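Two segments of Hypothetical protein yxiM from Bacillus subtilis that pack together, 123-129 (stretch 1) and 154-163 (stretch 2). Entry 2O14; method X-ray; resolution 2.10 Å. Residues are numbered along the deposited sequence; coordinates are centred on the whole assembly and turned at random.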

# COMPACT_ATOMS: atom_id res chain seq x y z
N PHE A 123 -4.91 -1.79 9.23
CA PHE A 123 -5.81 -1.85 8.09
C PHE A 123 -7.16 -2.42 8.53
O PHE A 123 -7.25 -3.09 9.55
CB PHE A 123 -5.21 -2.72 6.98
CG PHE A 123 -5.07 -4.17 7.34
CD1 PHE A 123 -6.08 -5.07 7.03
CD2 PHE A 123 -3.93 -4.63 7.99
CE1 PHE A 123 -5.95 -6.42 7.35
CE2 PHE A 123 -3.79 -5.98 8.33
CZ PHE A 123 -4.80 -6.88 8.01
N GLN A 124 -8.19 -2.12 7.76
CA GLN A 124 -9.53 -2.61 8.08
C GLN A 124 -9.86 -3.75 7.14
O GLN A 124 -9.41 -3.76 5.99
CB GLN A 124 -10.53 -1.48 7.94
CG GLN A 124 -10.25 -0.33 8.87
CD GLN A 124 -11.23 0.81 8.73
OE1 GLN A 124 -11.19 1.77 9.49
NE2 GLN A 124 -12.13 0.70 7.75
N ILE A 125 -10.65 -4.70 7.61
CA ILE A 125 -11.00 -5.85 6.79
C ILE A 125 -12.32 -6.47 7.21
O ILE A 125 -12.59 -6.64 8.40
CB ILE A 125 -9.90 -6.94 6.89
CG1 ILE A 125 -10.19 -8.10 5.94
CG2 ILE A 125 -9.82 -7.46 8.32
CD1 ILE A 125 -9.11 -9.16 5.94
N PRO A 126 -13.19 -6.78 6.23
CA PRO A 126 -14.46 -7.39 6.63
C PRO A 126 -14.29 -8.89 6.83
O PRO A 126 -13.57 -9.55 6.09
CB PRO A 126 -15.38 -7.06 5.45
CG PRO A 126 -14.44 -7.04 4.28
CD PRO A 126 -13.23 -6.31 4.83
N VAL A 127 -14.94 -9.42 7.86
CA VAL A 127 -14.90 -10.85 8.15
C VAL A 127 -16.31 -11.35 7.83
O VAL A 127 -17.28 -10.91 8.45
CB VAL A 127 -14.56 -11.11 9.63
CG1 VAL A 127 -14.60 -12.60 9.91
CG2 VAL A 127 -13.18 -10.54 9.94
N THR A 128 -16.41 -12.25 6.86
CA THR A 128 -17.71 -12.76 6.44
C THR A 128 -17.93 -14.26 6.63
O THR A 128 -19.07 -14.71 6.63
CB THR A 128 -17.95 -12.43 4.96
OG1 THR A 128 -16.84 -12.90 4.18
CG2 THR A 128 -18.09 -10.92 4.76
N ASP A 129 -16.85 -15.03 6.76
CA ASP A 129 -16.99 -16.47 6.95
C ASP A 129 -16.73 -16.86 8.41
O ASP A 129 -16.53 -18.03 8.72
CB ASP A 129 -16.06 -17.25 6.01
CG ASP A 129 -14.60 -16.89 6.18
OD1 ASP A 129 -14.20 -16.55 7.32
OD2 ASP A 129 -13.84 -16.96 5.19
N LYS A 154 -13.09 -4.86 16.65
CA LYS A 154 -14.29 -4.81 15.84
C LYS A 154 -14.78 -3.37 15.68
O LYS A 154 -14.95 -2.66 16.67
CB LYS A 154 -15.38 -5.68 16.46
CG LYS A 154 -16.59 -5.89 15.56
CD LYS A 154 -17.54 -6.95 16.10
CE LYS A 154 -18.67 -7.19 15.10
NZ LYS A 154 -19.63 -8.26 15.52
N LEU A 155 -15.02 -2.96 14.44
CA LEU A 155 -15.48 -1.60 14.16
C LEU A 155 -16.98 -1.51 13.90
O LEU A 155 -17.61 -0.51 14.23
CB LEU A 155 -14.75 -1.05 12.93
CG LEU A 155 -13.22 -0.89 13.05
CD1 LEU A 155 -12.64 -0.56 11.69
CD2 LEU A 155 -12.89 0.19 14.07
N SER A 156 -17.55 -2.55 13.31
CA SER A 156 -18.98 -2.54 13.01
C SER A 156 -19.53 -3.95 12.86
O SER A 156 -18.78 -4.87 12.54
CB SER A 156 -19.21 -1.78 11.71
OG SER A 156 -20.51 -2.01 11.20
N ASP A 157 -20.83 -4.12 13.09
CA ASP A 157 -21.47 -5.42 12.94
C ASP A 157 -21.77 -5.67 11.48
O ASP A 157 -22.12 -6.78 11.08
CB ASP A 157 -22.78 -5.50 13.74
CG ASP A 157 -22.56 -5.45 15.24
OD1 ASP A 157 -21.57 -6.05 15.72
OD2 ASP A 157 -23.40 -4.84 15.94
N GLN A 158 -21.65 -4.62 10.67
CA GLN A 158 -21.88 -4.71 9.24
C GLN A 158 -20.57 -5.13 8.59
O GLN A 158 -19.60 -4.38 8.61
CB GLN A 158 -22.31 -3.36 8.67
CG GLN A 158 -23.64 -2.85 9.17
CD GLN A 158 -24.78 -3.78 8.84
OE1 GLN A 158 -24.84 -4.36 7.76
NE2 GLN A 158 -25.71 -3.93 9.79
N PRO A 159 -20.53 -6.34 8.01
CA PRO A 159 -19.29 -6.78 7.38
C PRO A 159 -19.07 -6.14 6.01
O PRO A 159 -18.99 -6.83 5.00
CB PRO A 159 -19.47 -8.29 7.30
CG PRO A 159 -20.93 -8.42 7.02
CD PRO A 159 -21.56 -7.39 7.96
N VAL A 160 -18.99 -4.81 5.99
CA VAL A 160 -18.78 -4.08 4.75
C VAL A 160 -17.73 -3.01 4.99
O VAL A 160 -17.74 -2.33 6.02
CB VAL A 160 -20.08 -3.42 4.24
CG1 VAL A 160 -21.17 -4.47 4.08
CG2 VAL A 160 -20.53 -2.33 5.20
N THR A 161 -16.82 -2.86 4.03
CA THR A 161 -15.74 -1.89 4.12
C THR A 161 -16.25 -0.45 4.13
O THR A 161 -17.33 -0.16 3.62
CB THR A 161 -14.79 -2.02 2.93
OG1 THR A 161 -15.51 -1.72 1.73
CG2 THR A 161 -14.22 -3.43 2.84
N ASN A 162 -15.45 0.45 4.71
CA ASN A 162 -15.79 1.86 4.72
C ASN A 162 -15.33 2.45 3.39
O ASN A 162 -14.59 1.80 2.65
CB ASN A 162 -15.07 2.59 5.86
CG ASN A 162 -15.68 2.30 7.22
OD1 ASN A 162 -16.89 2.41 7.41
ND2 ASN A 162 -14.83 1.94 8.19
N ARG A 163 -15.78 3.66 3.07
CA ARG A 163 -15.39 4.30 1.83
C ARG A 163 -13.86 4.38 1.82
O ARG A 163 -13.25 4.79 2.81
CB ARG A 163 -16.00 5.69 1.75
CG ARG A 163 -16.06 6.24 0.35
CD ARG A 163 -16.86 7.53 0.34
NE ARG A 163 -16.99 8.07 -1.01
CZ ARG A 163 -17.63 9.20 -1.28
NH1 ARG A 163 -18.19 9.89 -0.30
NH2 ARG A 163 -17.69 9.64 -2.53

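Stretch 2 leaves a strand at Ser156 and runs on as loop. Its contact with stretch 1 is small, with 319 Å² buried over both sides, and uses side chains and backbone atoms alike.

Lys154 does not reach stretch 1. Its NZ forms a salt bridge with OD1 of Asp157 at 2.9 Å, which ties the strand end to the loop after it.

Leu155 points toward stretch 1. Its CD1 lies 3.6 Å from CD of Gln124, so the leucine packs against the end of the glutamine side chain whichever way the amide is turned.

Ser156, Asp157 and Gln158 stay clear of the contact. Local bonds are made here: N of Gln158 donates a hydrogen bond to OG of Ser156 at 2.9 Å. A weak backbone bond follows, from N of Val160 to O of Gln158 at 2.7 Å.

Pro159 brings the chain back. Its CA is 4.9 Å from CA of Pro126, and both residues point toward the opposing stretch. CB of Pro126 sits 3.6 Å from O of Pro159. CB of Pro159 in turn lies 3.6 Å from O of Val127 and 3.9 Å from CG2 of Thr128. The Pro126 ring thus meets the backbone carbonyl of Pro159, while the Pro159 ring lies against O of Val127 and CG2 of Thr128. Proline has no backbone NH to donate, so neither can pair with the other strand-fashion through its own nitrogen.

Val160 points away and adds little. Thr161 is set sideways, yet its CG2 reaches CD of Pro126 at 3.6 Å. The Pro126 ring therefore packs against the Pro159 carbonyl through CB and the Thr161 methyl through CD.

Asn162 also starts sideways, but its end comes nearer. Its ND2 is modelled 3.0 Å from NE2 of Gln124. Two amide nitrogens face each other here, so one of the amides is probably turned over; with it turned back this may be a hydrogen bond. Arg163 lies out of reach.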